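Long-range contacts in D-alanyl-D-alanine carboxypeptidase (Penicillin binding protein) family protein (Francisella tularensis subsp. tularensis, PDB 6OSU), which probably removes the C-terminal D-alanine from cell-wall peptidoglycan precursors, acting as a serine D-alanyl-D-alanine carboxypeptidase of the S11 family: residues 43-48 / 184-188; 194-198 / 274-278; 197-201 / 263-269; 286-290 / 309-314. One frame throughout, in Å; residues are numbered along the deposited sequence.

Interaction 1: 43-48 / 184-188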
loop_
_atom_site.group_PDB
_atom_site.type_symbol
_atom_site.label_atom_id
_atom_site.label_comp_id
_atom_site.label_asym_id
_atom_site.label_seq_id
_atom_site.Cartn_x
_atom_site.Cartn_y
_atom_site.Cartn_z
ATOM N N MET A 43 0.828 -6.033 4.960
ATOM C CA MET A 43 2.245 -5.931 4.646
ATOM C C MET A 43 2.796 -4.610 5.161
ATOM O O MET A 43 2.136 -3.572 5.060
ATOM C CB MET A 43 2.469 -6.051 3.130
ATOM C CG MET A 43 3.828 -5.593 2.650
ATOM S SD MET A 43 3.947 -5.572 0.850
ATOM C CE MET A 43 3.748 -7.313 0.480
ATOM N N ASP A 44 4.001 -4.656 5.723
ATOM C CA ASP A 44 4.697 -3.438 6.113
ATOM C C ASP A 44 5.335 -2.788 4.891
ATOM O O ASP A 44 5.870 -3.467 4.012
ATOM C CB ASP A 44 5.760 -3.732 7.174
ATOM C CG ASP A 44 6.579 -2.506 7.534
ATOM O OD1 ASP A 44 7.641 -2.293 6.913
ATOM O OD2 ASP A 44 6.145 -1.740 8.422
ATOM N N TYR A 45 5.274 -1.457 4.842
ATOM C CA TYR A 45 5.656 -0.747 3.627
ATOM C C TYR A 45 7.167 -0.735 3.435
ATOM O O TYR A 45 7.663 -0.999 2.333
ATOM C CB TYR A 45 5.103 0.678 3.658
ATOM C CG TYR A 45 5.723 1.574 2.615
ATOM C CD1 TYR A 45 5.474 1.373 1.262
ATOM C CD2 TYR A 45 6.565 2.617 2.981
ATOM C CE1 TYR A 45 6.048 2.184 0.304
ATOM C CE2 TYR A 45 7.140 3.436 2.030
ATOM C CZ TYR A 45 6.877 3.215 0.695
ATOM O OH TYR A 45 7.450 4.027 -0.253
ATOM N N ARG A 46 7.919 -0.429 4.492
ATOM C CA ARG A 46 9.358 -0.250 4.329
ATOM C C ARG A 46 10.095 -1.581 4.206
ATOM O O ARG A 46 11.066 -1.683 3.449
ATOM C CB ARG A 46 9.916 0.576 5.488
ATOM C CG ARG A 46 9.602 2.061 5.371
ATOM C CD ARG A 46 10.162 2.853 6.537
ATOM N NE ARG A 46 9.552 2.466 7.805
ATOM C CZ ARG A 46 9.801 3.067 8.966
ATOM N NH1 ARG A 46 10.649 4.088 9.019
ATOM N NH2 ARG A 46 9.205 2.649 10.075
ATOM N N THR A 47 9.659 -2.609 4.930
ATOM C CA THR A 47 10.343 -3.893 4.867
ATOM C C THR A 47 9.762 -4.828 3.818
ATOM O O THR A 47 10.433 -5.792 3.428
ATOM C CB THR A 47 10.293 -4.606 6.224
ATOM O OG1 THR A 47 8.927 -4.882 6.564
ATOM C CG2 THR A 47 10.928 -3.754 7.318
ATOM N N GLY A 48 8.540 -4.572 3.355
ATOM C CA GLY A 48 7.840 -5.535 2.536
ATOM C C GLY A 48 7.387 -6.775 3.271
ATOM O O GLY A 48 6.783 -7.658 2.649
ATOM N N ARG A 184 2.388 -1.108 -2.730
ATOM C CA ARG A 184 3.704 -0.732 -2.217
ATOM C C ARG A 184 4.536 -0.027 -3.282
ATOM O O ARG A 184 5.186 0.989 -3.004
ATOM C CB ARG A 184 4.441 -1.964 -1.694
ATOM C CG ARG A 184 5.779 -1.656 -1.046
ATOM C CD ARG A 184 6.434 -2.918 -0.495
ATOM N NE ARG A 184 7.653 -2.621 0.255
ATOM C CZ ARG A 184 8.870 -3.025 -0.096
ATOM N NH1 ARG A 184 9.042 -3.760 -1.188
ATOM N NH2 ARG A 184 9.917 -2.703 0.654
ATOM N N SER A 185 4.527 -0.550 -4.511
ATOM C CA SER A 185 5.232 0.120 -5.599
ATOM C C SER A 185 4.664 1.514 -5.852
ATOM O O SER A 185 5.412 2.463 -6.120
ATOM C CB SER A 185 5.153 -0.735 -6.865
ATOM O OG SER A 185 5.839 -0.120 -7.938
ATOM N N TYR A 186 3.340 1.655 -5.761
ATOM C CA TYR A 186 2.694 2.944 -5.992
ATOM C C TYR A 186 3.142 3.976 -4.963
ATOM O O TYR A 186 3.520 5.100 -5.319
ATOM C CB TYR A 186 1.177 2.756 -5.960
ATOM C CG TYR A 186 0.371 3.799 -6.697
ATOM C CD1 TYR A 186 -0.620 3.422 -7.592
ATOM C CD2 TYR A 186 0.573 5.152 -6.477
ATOM C CE1 TYR A 186 -1.373 4.363 -8.260
ATOM C CE2 TYR A 186 -0.174 6.101 -7.141
ATOM C CZ TYR A 186 -1.145 5.700 -8.032
ATOM O OH TYR A 186 -1.894 6.640 -8.698
ATOM N N ILE A 187 3.103 3.612 -3.676
ATOM C CA ILE A 187 3.547 4.521 -2.618
ATOM C C ILE A 187 4.968 4.990 -2.881
ATOM O O ILE A 187 5.302 6.165 -2.689
ATOM C CB ILE A 187 3.458 3.838 -1.239
ATOM C CG1 ILE A 187 2.121 3.137 -1.051
ATOM C CG2 ILE A 187 3.672 4.852 -0.132
ATOM C CD1 ILE A 187 0.999 4.044 -1.186
ATOM N N TYR A 188 5.827 4.072 -3.314
ATOM C CA TYR A 188 7.251 4.357 -3.406
ATOM C C TYR A 188 7.575 5.204 -4.631
ATOM O O TYR A 188 8.280 6.212 -4.527
ATOM C CB TYR A 188 8.031 3.041 -3.426
ATOM C CG TYR A 188 9.511 3.211 -3.636
ATOM C CD1 TYR A 188 10.336 3.622 -2.597
ATOM C CD2 TYR A 188 10.088 2.957 -4.873
ATOM C CE1 TYR A 188 11.696 3.780 -2.787
ATOM C CE2 TYR A 188 11.445 3.111 -5.073
ATOM C CZ TYR A 188 12.244 3.525 -4.028
ATOM O OH TYR A 188 13.595 3.679 -4.227
#

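Interaction 2: 194-198 / 274-278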
loop_
_atom_site.group_PDB
_atom_site.type_symbol
_atom_site.label_atom_id
_atom_site.label_comp_id
_atom_site.label_asym_id
_atom_site.label_seq_id
_atom_site.Cartn_x
_atom_site.Cartn_y
_atom_site.Cartn_z
ATOM N N TYR A 194 -0.083 9.507 -5.286
ATOM C CA TYR A 194 -0.744 8.743 -4.239
ATOM C C TYR A 194 -1.511 9.628 -3.265
ATOM O O TYR A 194 -2.461 9.152 -2.634
ATOM C CB TYR A 194 0.272 7.895 -3.475
ATOM C CG TYR A 194 -0.354 7.181 -2.306
ATOM C CD1 TYR A 194 -1.311 6.195 -2.512
ATOM C CD2 TYR A 194 -0.017 7.510 -1.000
ATOM C CE1 TYR A 194 -1.912 5.543 -1.444
ATOM C CE2 TYR A 194 -0.606 6.860 0.075
ATOM C CZ TYR A 194 -1.551 5.879 -0.154
ATOM O OH TYR A 194 -2.138 5.229 0.910
ATOM N N LYS A 195 -1.128 10.902 -3.131
ATOM C CA LYS A 195 -1.856 11.804 -2.247
ATOM C C LYS A 195 -3.311 11.982 -2.664
ATOM O O LYS A 195 -4.139 12.358 -1.828
ATOM C CB LYS A 195 -1.172 13.172 -2.193
ATOM C CG LYS A 195 0.215 13.161 -1.568
ATOM C CD LYS A 195 0.812 14.563 -1.538
ATOM C CE LYS A 195 2.291 14.531 -1.181
ATOM N NZ LYS A 195 3.088 15.421 -2.074
ATOM N N VAL A 196 -3.643 11.716 -3.930
ATOM C CA VAL A 196 -5.012 11.903 -4.402
ATOM C C VAL A 196 -5.969 10.953 -3.693
ATOM O O VAL A 196 -7.149 11.276 -3.498
ATOM C CB VAL A 196 -5.079 11.724 -5.932
ATOM C CG1 VAL A 196 -6.491 11.976 -6.447
ATOM C CG2 VAL A 196 -4.092 12.646 -6.621
ATOM N N TYR A 197 -5.484 9.780 -3.280
ATOM C CA TYR A 197 -6.361 8.798 -2.656
ATOM C C TYR A 197 -6.875 9.251 -1.296
ATOM O O TYR A 197 -7.840 8.668 -0.790
ATOM C CB TYR A 197 -5.641 7.458 -2.530
ATOM C CG TYR A 197 -5.478 6.747 -3.854
ATOM C CD1 TYR A 197 -6.566 6.148 -4.476
ATOM C CD2 TYR A 197 -4.244 6.683 -4.487
ATOM C CE1 TYR A 197 -6.431 5.492 -5.682
ATOM C CE2 TYR A 197 -4.097 6.032 -5.703
ATOM C CZ TYR A 197 -5.197 5.440 -6.295
ATOM O OH TYR A 197 -5.069 4.789 -7.498
ATOM N N ASP A 198 -6.274 10.278 -0.703
ATOM C CA ASP A 198 -6.738 10.807 0.571
ATOM C C ASP A 198 -7.829 11.863 0.413
ATOM O O ASP A 198 -8.337 12.359 1.423
ATOM C CB ASP A 198 -5.554 11.386 1.360
ATOM C CG ASP A 198 -5.872 11.588 2.834
ATOM O OD1 ASP A 198 -6.418 10.658 3.466
ATOM O OD2 ASP A 198 -5.569 12.678 3.368
ATOM N N ALA A 274 -5.282 6.815 8.151
ATOM C CA ALA A 274 -5.520 6.151 6.877
ATOM C C ALA A 274 -5.516 7.176 5.749
ATOM O O ALA A 274 -6.202 8.201 5.827
ATOM C CB ALA A 274 -6.848 5.399 6.908
ATOM N N ASP A 275 -4.745 6.899 4.695
ATOM C CA ASP A 275 -4.685 7.792 3.544
ATOM C C ASP A 275 -4.945 7.078 2.223
ATOM O O ASP A 275 -4.735 7.677 1.162
ATOM C CB ASP A 275 -3.334 8.516 3.485
ATOM C CG ASP A 275 -2.153 7.581 3.682
ATOM O OD1 ASP A 275 -1.117 8.044 4.206
ATOM O OD2 ASP A 275 -2.259 6.388 3.330
ATOM N N GLY A 276 -5.403 5.827 2.255
ATOM C CA GLY A 276 -5.662 5.086 1.033
ATOM C C GLY A 276 -6.504 3.865 1.332
ATOM O O GLY A 276 -6.784 3.546 2.490
ATOM N N MET A 277 -6.904 3.175 0.267
ATOM C CA MET A 277 -6.510 3.519 -1.096
ATOM C C MET A 277 -7.706 3.460 -2.053
ATOM O O MET A 277 -8.101 4.476 -2.619
ATOM C CB MET A 277 -5.397 2.578 -1.580
ATOM C CG MET A 277 -4.782 2.932 -2.926
ATOM S SD MET A 277 -3.330 1.925 -3.357
ATOM C CE MET A 277 -2.647 2.870 -4.715
ATOM N N LYS A 278 -8.292 2.275 -2.220
ATOM C CA LYS A 278 -9.276 2.057 -3.271
ATOM C C LYS A 278 -10.224 0.929 -2.890
ATOM O O LYS A 278 -9.800 -0.091 -2.338
ATOM C CB LYS A 278 -8.591 1.716 -4.599
ATOM C CG LYS A 278 -9.520 1.678 -5.798
ATOM C CD LYS A 278 -9.956 3.078 -6.175
ATOM C CE LYS A 278 -10.948 3.068 -7.326
ATOM N NZ LYS A 278 -12.286 2.561 -6.917
HETATM O O HOH W 1 -8.690 6.183 -0.523
#

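Interaction 3: 197-201 / 263-269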
loop_
_atom_site.group_PDB
_atom_site.type_symbol
_atom_site.label_atom_id
_atom_site.label_comp_id
_atom_site.label_asym_id
_atom_site.label_seq_id
_atom_site.Cartn_x
_atom_site.Cartn_y
_atom_site.Cartn_z
ATOM N N TYR A 197 -5.484 9.780 -3.280
ATOM C CA TYR A 197 -6.361 8.798 -2.656
ATOM C C TYR A 197 -6.875 9.251 -1.296
ATOM O O TYR A 197 -7.840 8.668 -0.790
ATOM C CB TYR A 197 -5.641 7.458 -2.530
ATOM C CG TYR A 197 -5.478 6.747 -3.854
ATOM C CD1 TYR A 197 -6.566 6.148 -4.476
ATOM C CD2 TYR A 197 -4.244 6.683 -4.487
ATOM C CE1 TYR A 197 -6.431 5.492 -5.682
ATOM C CE2 TYR A 197 -4.097 6.032 -5.703
ATOM C CZ TYR A 197 -5.197 5.440 -6.295
ATOM O OH TYR A 197 -5.069 4.789 -7.498
ATOM N N ASP A 198 -6.274 10.278 -0.703
ATOM C CA ASP A 198 -6.738 10.807 0.571
ATOM C C ASP A 198 -7.829 11.863 0.413
ATOM O O ASP A 198 -8.337 12.359 1.423
ATOM C CB ASP A 198 -5.554 11.386 1.360
ATOM C CG ASP A 198 -5.872 11.588 2.834
ATOM O OD1 ASP A 198 -6.418 10.658 3.466
ATOM O OD2 ASP A 198 -5.569 12.678 3.368
ATOM N N ASP A 199 -8.206 12.208 -0.822
ATOM C CA ASP A 199 -9.274 13.180 -1.038
ATOM C C ASP A 199 -10.591 12.669 -0.466
ATOM O O ASP A 199 -11.008 11.542 -0.745
ATOM C CB ASP A 199 -9.438 13.477 -2.531
ATOM C CG ASP A 199 -8.303 14.311 -3.096
ATOM O OD1 ASP A 199 -7.333 14.588 -2.357
ATOM O OD2 ASP A 199 -8.384 14.693 -4.283
ATOM N N LYS A 200 -11.251 13.511 0.333
ATOM C CA LYS A 200 -12.504 13.105 0.964
ATOM C C LYS A 200 -13.641 13.007 -0.046
ATOM O O LYS A 200 -14.572 12.217 0.147
ATOM C CB LYS A 200 -12.871 14.085 2.078
ATOM C CG LYS A 200 -11.781 14.291 3.123
ATOM C CD LYS A 200 -11.665 13.101 4.064
ATOM C CE LYS A 200 -10.270 12.493 4.014
ATOM N NZ LYS A 200 -9.205 13.519 4.207
ATOM N N GLY A 201 -13.587 13.788 -1.116
ATOM C CA GLY A 201 -14.646 13.758 -2.103
ATOM C C GLY A 201 -14.289 14.590 -3.316
ATOM O O GLY A 201 -13.159 15.060 -3.461
ATOM N N ASN A 263 -15.615 10.207 -1.383
ATOM C CA ASN A 263 -14.795 9.013 -1.484
ATOM C C ASN A 263 -15.435 7.907 -0.658
ATOM O O ASN A 263 -15.726 8.092 0.527
ATOM C CB ASN A 263 -13.376 9.302 -0.993
ATOM C CG ASN A 263 -12.398 8.179 -1.306
ATOM O OD1 ASN A 263 -12.775 7.012 -1.408
ATOM N ND2 ASN A 263 -11.130 8.535 -1.454
ATOM N N ARG A 264 -15.666 6.760 -1.287
ATOM C CA ARG A 264 -16.368 5.667 -0.630
ATOM C C ARG A 264 -15.447 4.777 0.187
ATOM O O ARG A 264 -15.890 3.732 0.674
ATOM C CB ARG A 264 -17.143 4.840 -1.658
ATOM C CG ARG A 264 -18.443 5.518 -2.059
ATOM C CD ARG A 264 -19.324 4.660 -2.943
ATOM N NE ARG A 264 -19.709 3.400 -2.321
ATOM C CZ ARG A 264 -20.449 2.485 -2.934
ATOM N NH1 ARG A 264 -20.772 1.355 -2.317
ATOM N NH2 ARG A 264 -20.860 2.701 -4.175
ATOM N N ASN A 265 -14.187 5.166 0.357
ATOM C CA ASN A 265 -13.313 4.506 1.323
ATOM C C ASN A 265 -13.615 5.115 2.686
ATOM O O ASN A 265 -13.083 6.162 3.061
ATOM C CB ASN A 265 -11.848 4.664 0.939
ATOM C CG ASN A 265 -10.914 3.971 1.911
ATOM O OD1 ASN A 265 -11.348 3.193 2.760
ATOM N ND2 ASN A 265 -9.620 4.248 1.790
ATOM N N ARG A 266 -14.490 4.440 3.436
ATOM C CA ARG A 266 -14.929 4.959 4.727
ATOM C C ARG A 266 -13.768 5.131 5.697
ATOM O O ARG A 266 -13.844 5.955 6.616
ATOM C CB ARG A 266 -15.985 4.031 5.329
ATOM C CG ARG A 266 -17.306 4.009 4.575
ATOM C CD ARG A 266 -17.903 5.398 4.521
ATOM N NE ARG A 266 -17.878 6.037 5.835
ATOM C CZ ARG A 266 -18.124 7.326 6.046
ATOM N NH1 ARG A 266 -18.419 8.124 5.027
ATOM N NH2 ARG A 266 -18.073 7.817 7.276
ATOM N N LEU A 267 -12.684 4.373 5.505
ATOM C CA LEU A 267 -11.554 4.427 6.426
ATOM C C LEU A 267 -10.949 5.822 6.516
ATOM O O LEU A 267 -10.393 6.186 7.559
ATOM C CB LEU A 267 -10.488 3.419 5.998
ATOM C CG LEU A 267 -10.390 2.123 6.801
ATOM C CD1 LEU A 267 -11.721 1.393 6.811
ATOM C CD2 LEU A 267 -9.296 1.238 6.229
ATOM N N LEU A 268 -11.040 6.612 5.440
ATOM C CA LEU A 268 -10.504 7.970 5.470
ATOM C C LEU A 268 -11.106 8.777 6.612
ATOM O O LEU A 268 -10.412 9.573 7.253
ATOM C CB LEU A 268 -10.766 8.676 4.140
ATOM C CG LEU A 268 -10.057 8.155 2.895
ATOM C CD1 LEU A 268 -10.390 9.049 1.711
ATOM C CD2 LEU A 268 -8.555 8.082 3.125
ATOM N N PHE A 269 -12.394 8.578 6.883
ATOM C CA PHE A 269 -13.097 9.349 7.898
ATOM C C PHE A 269 -13.022 8.716 9.280
ATOM O O PHE A 269 -13.065 9.438 10.285
ATOM C CB PHE A 269 -14.569 9.521 7.501
ATOM C CG PHE A 269 -14.769 9.929 6.066
ATOM C CD1 PHE A 269 -14.915 11.265 5.723
ATOM C CD2 PHE A 269 -14.812 8.975 5.057
ATOM C CE1 PHE A 269 -15.097 11.642 4.402
ATOM C CE2 PHE A 269 -14.991 9.344 3.737
ATOM C CZ PHE A 269 -15.135 10.680 3.409
HETATM O O HOH W 1 -8.690 6.183 -0.523
#

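Interaction 4: 286-290 / 309-314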
loop_
_atom_site.group_PDB
_atom_site.type_symbol
_atom_site.label_atom_id
_atom_site.label_comp_id
_atom_site.label_asym_id
_atom_site.label_seq_id
_atom_site.Cartn_x
_atom_site.Cartn_y
_atom_site.Cartn_z
ATOM N N GLY A 286 -16.987 -9.666 -4.671
ATOM C CA GLY A 286 -17.395 -9.199 -3.364
ATOM C C GLY A 286 -16.912 -7.776 -3.124
ATOM O O GLY A 286 -16.451 -7.077 -4.026
ATOM N N TYR A 287 -17.031 -7.350 -1.870
ATOM C CA TYR A 287 -16.563 -6.035 -1.455
ATOM C C TYR A 287 -15.083 -6.126 -1.113
ATOM O O TYR A 287 -14.693 -6.907 -0.239
ATOM C CB TYR A 287 -17.361 -5.524 -0.259
ATOM C CG TYR A 287 -18.797 -5.198 -0.584
ATOM C CD1 TYR A 287 -19.158 -3.928 -1.007
ATOM C CD2 TYR A 287 -19.793 -6.162 -0.477
ATOM C CE1 TYR A 287 -20.472 -3.623 -1.311
ATOM C CE2 TYR A 287 -21.112 -5.867 -0.779
ATOM C CZ TYR A 287 -21.446 -4.595 -1.196
ATOM O OH TYR A 287 -22.754 -4.293 -1.496
ATOM N N CYS A 288 -14.263 -5.332 -1.795
ATOM C CA CYS A 288 -12.818 -5.381 -1.642
ATOM C C CYS A 288 -12.281 -4.011 -1.265
ATOM O O CYS A 288 -12.868 -2.980 -1.601
ATOM C CB CYS A 288 -12.139 -5.855 -2.928
ATOM S SG CYS A 288 -12.803 -7.395 -3.565
ATOM N N LEU A 289 -11.146 -4.009 -0.569
ATOM C CA LEU A 289 -10.502 -2.768 -0.167
ATOM C C LEU A 289 -8.996 -2.966 -0.126
ATOM O O LEU A 289 -8.502 -3.890 0.530
ATOM C CB LEU A 289 -11.013 -2.297 1.199
ATOM C CG LEU A 289 -10.359 -1.055 1.813
ATOM C CD1 LEU A 289 -10.418 0.129 0.856
ATOM C CD2 LEU A 289 -11.021 -0.708 3.140
ATOM N N VAL A 290 -8.278 -2.117 -0.853
ATOM C CA VAL A 290 -6.854 -1.903 -0.643
ATOM C C VAL A 290 -6.729 -0.644 0.199
ATOM O O VAL A 290 -7.187 0.429 -0.208
ATOM C CB VAL A 290 -6.093 -1.769 -1.971
ATOM C CG1 VAL A 290 -4.629 -1.435 -1.719
ATOM C CG2 VAL A 290 -6.226 -3.048 -2.800
ATOM N N SER A 309 -20.177 -7.601 2.643
ATOM C CA SER A 309 -20.805 -6.307 2.863
ATOM C C SER A 309 -19.721 -5.245 2.937
ATOM O O SER A 309 -18.576 -5.534 3.295
ATOM C CB SER A 309 -21.637 -6.295 4.147
ATOM O OG SER A 309 -20.791 -6.214 5.278
ATOM N N SER A 310 -20.097 -4.010 2.596
ATOM C CA SER A 310 -19.156 -2.902 2.726
ATOM C C SER A 310 -18.802 -2.656 4.186
ATOM O O SER A 310 -17.657 -2.317 4.507
ATOM C CB SER A 310 -19.733 -1.639 2.086
ATOM O OG SER A 310 -21.053 -1.396 2.532
ATOM N N ALA A 311 -19.771 -2.837 5.087
ATOM C CA ALA A 311 -19.509 -2.647 6.509
ATOM C C ALA A 311 -18.477 -3.645 7.018
ATOM O O ALA A 311 -17.601 -3.290 7.815
ATOM C CB ALA A 311 -20.812 -2.766 7.303
ATOM N N LYS A 312 -18.561 -4.898 6.566
ATOM C CA LYS A 312 -17.545 -5.880 6.931
ATOM C C LYS A 312 -16.216 -5.575 6.253
ATOM O O LYS A 312 -15.153 -5.753 6.855
ATOM C CB LYS A 312 -18.016 -7.287 6.572
ATOM C CG LYS A 312 -18.905 -7.941 7.611
ATOM C CD LYS A 312 -19.431 -9.258 7.075
ATOM C CE LYS A 312 -19.603 -10.289 8.174
ATOM N NZ LYS A 312 -19.891 -11.632 7.595
ATOM N N ARG A 313 -16.261 -5.124 4.996
ATOM C CA ARG A 313 -15.047 -4.707 4.299
ATOM C C ARG A 313 -14.293 -3.645 5.088
ATOM O O ARG A 313 -13.064 -3.707 5.217
ATOM C CB ARG A 313 -15.412 -4.182 2.911
ATOM C CG ARG A 313 -14.287 -3.484 2.167
ATOM C CD ARG A 313 -14.850 -2.569 1.088
ATOM N NE ARG A 313 -15.495 -1.397 1.671
ATOM C CZ ARG A 313 -16.344 -0.605 1.026
ATOM N NH1 ARG A 313 -16.667 -0.861 -0.234
ATOM N NH2 ARG A 313 -16.879 0.441 1.644
ATOM N N ASP A 314 -15.015 -2.661 5.627
ATOM C CA ASP A 314 -14.382 -1.617 6.421
ATOM C C ASP A 314 -14.032 -2.111 7.818
ATOM O O ASP A 314 -12.976 -1.760 8.358
ATOM C CB ASP A 314 -15.298 -0.397 6.495
ATOM C CG ASP A 314 -15.567 0.208 5.132
ATOM O OD1 ASP A 314 -14.672 0.120 4.261
ATOM O OD2 ASP A 314 -16.668 0.766 4.927
#

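Interaction 1: 43-48 / 184-188
The Y45 ring and the R184 guanidinium, turned 67° against each other, give this contact its two flat surfaces. Over one face of the ring sits I187, whose CG2 makes a CH-pi contact 4.0 Å from the centroid of the Y45 ring; R184 O lies at the ring's edge, in its plane. The guanidinium carries the backbone of G48 over one face, with G48 CA 3.8 Å from R184 CZ, a close approach to a residue that has no side chain. At its edge, and in its plane, are the carbonyl oxygens of Y45 and R46. Y188 offers an edge of its own ring to the Y45 hydroxyl, and Y45 OH also rests 3.4 Å from Y188 CB.

R184 does the polar work. Its chain runs straight out from CG to NE, starting opposite the backbone N (chi1 -176°), and spans the distance from helix to turn. R184 NE gives a nearly straight bond to Y45 O (2.6 Å, 168°), while R184 NH2 reaches R46 O at 3.2 Å from above that carbonyl's plane and adds a weak bond to Y45 O. The M43 side chain crosses that of R184 at about a right angle, M43 SD 3.9 Å from R184 CD.

The turn is also braced from within: D44 OD1 accepts from T47 N at 2.8 Å and from T47 OG1. T47 OG1 further bonds T367, and R46 forms a salt bridge with E298. An Asx motif thus shapes the turn of the beta hairpin joining strands 39-44 and 50-54, and an arginine of helix 176-189 grips its carbonyls beside the antiparallel sheet of the penicillin-binding fold.

Interaction 2: 194-198 / 274-278
M277 lies across the Y197 ring, its CG almost on the ring normal (6° off) and 3.9 Å from the centroid of the Y197 ring. The extended thioether continues along that face: SD stands above it at a distance, a Met-aromatic contact, and M277 CE comes down 3.6 Å from Y197 CE2. Y194 instead turns its edge to M277, with Y194 CE1 4.2 Å from M277 CG.

Y194 and D275 meet at about a right angle, ring and carboxylate planes 84° apart. Y194 OH donates to D275 OD2 at 2.7 Å, arriving from above the carboxylate plane; R299 holds the other oxygen, OD1, in a salt bridge. Strand 274-278 is far from regular here: the peptide before M277 is cis, and classic beta bulges occur at D275-G276 and M277-K278. The strand carries what is probably the KTG motif of penicillin-binding proteins, beginning at K278, the predicted substrate-binding lysine, whose NZ bonds S124 OG.

Between the backbones, one water donates to Y197 O at 2.6 Å and to M277 O at 2.8 Å. Farther along, the D198 side chain crosses that of D275, with D198 OD1 3.8 Å from D275 CB.

Interaction 3: 197-201 / 263-269
N263 supplies the direct hydrogen bonds between loop 197-201 and segment 263-269, and uses both its side chain and its backbone. Its ND2 donates to D199 O at 3.1 Å, nearly along the carbonyl bond and with the acceptor in the amide plane; a first torsion near 180° (chi1 -169°) aims the amide at the loop. N263 N donates to K200 O at 2.7 Å from above that carbonyl's plane. The remaining amide oxygen turns inward, N263 OD1 accepting from N265 N at 2.9 Å in an Asx turn. N265 OD1 caps the approach to helix 267-270 through L267 N.

Water supplies an indirect link: the molecule that donates to Y197 O accepts from N265 ND2 at 3.2 Å. The loop leads into strand 201-205, and the Y197 side chain at its start lies about 4 Å from that of K278, the predicted substrate-binding lysine.

Van der Waals contact comes from L268 and F269. The L268 methyls rest against loop oxygens, L268 CD1 3.6 Å from D199 O and CD2 near D198 OD1. K200 carbons supply the apolar pairs: the bent chain slides past F269 in the opposite direction, K200 CD 3.7 Å from F269 CE1, while CE meets L268 CB. The K200 ammonium folds back, bonding D198 O weakly.

Because neutral amides and main-chain carbonyls carry the direct bonds, the join between the loop and the helix entry probably depends little on ionisation.

Interaction 4: 286-290 / 309-314
The ring of Y287 lies flat under the start of helix 310-314: the S309-S310 peptide covers one of its faces, with S310 N over the centre and 3.6 Å from Y287 CG. H281 also stacks with this ring. This stack is close-packed but nearer the surface; deeper in, R313 packs its aliphatic part on the strand. R313 CG meets L289 CB at 3.6 Å, and R313 CD touches C288 O at 3.4 Å; with CG trans to N (chi1 169°), the chain is carried down onto that surface. No hydrogen bond crosses, and the buried part is R313 packed on L289 and C288.

Strand 288-290 and helix 310-314 run in roughly the same direction, their short axes 29° apart and 8.5 Å at closest approach. This is the C-terminal helix of the penicillin-binding domain lying on its central antiparallel sheet, a layering shared with serine beta-lactamases.

Partly exposed S310 and D314 mark the looser side. S310 CB lies over one face of the R313 guanidinium and brushes the Y287 ring at 3.9 Å from Y287 CD1, while D314 touches L289 only with OD1. Within segment 309-314, the polar end of the buried arginine is paired: R313 NE forms a salt bridge with D314 OD1 (3.1 Å), met from above the carboxylate plane. At the N-cap, S309 OG accepts from K312 N at 2.9 Å. K312 itself reaches away to a salt bridge with D36.

Overall arrangement
From the N terminus, interaction 1 comes first, bringing helix 176-189 back to the hairpin turn after strand 39-44 and closing an excursion of 135 residues, nearly half of them helical. Interactions 2 and 3 then start from the same loop, after helix 191-194. The loop of interaction 3, ending at 263-269, lies within the longer one of interaction 2; the two share Y197, D198 and a water, and N265 ND2 probably bonds G276 O. Interaction 4 follows in series, a short loop through strand 298-307. Interactions 1, 2 and 4 reach one sheet, thereby tied to helix 176-189, the loop after helix 191-194, and helix 310-327, while interaction 3 joins that same loop to the entry of helix 267-270.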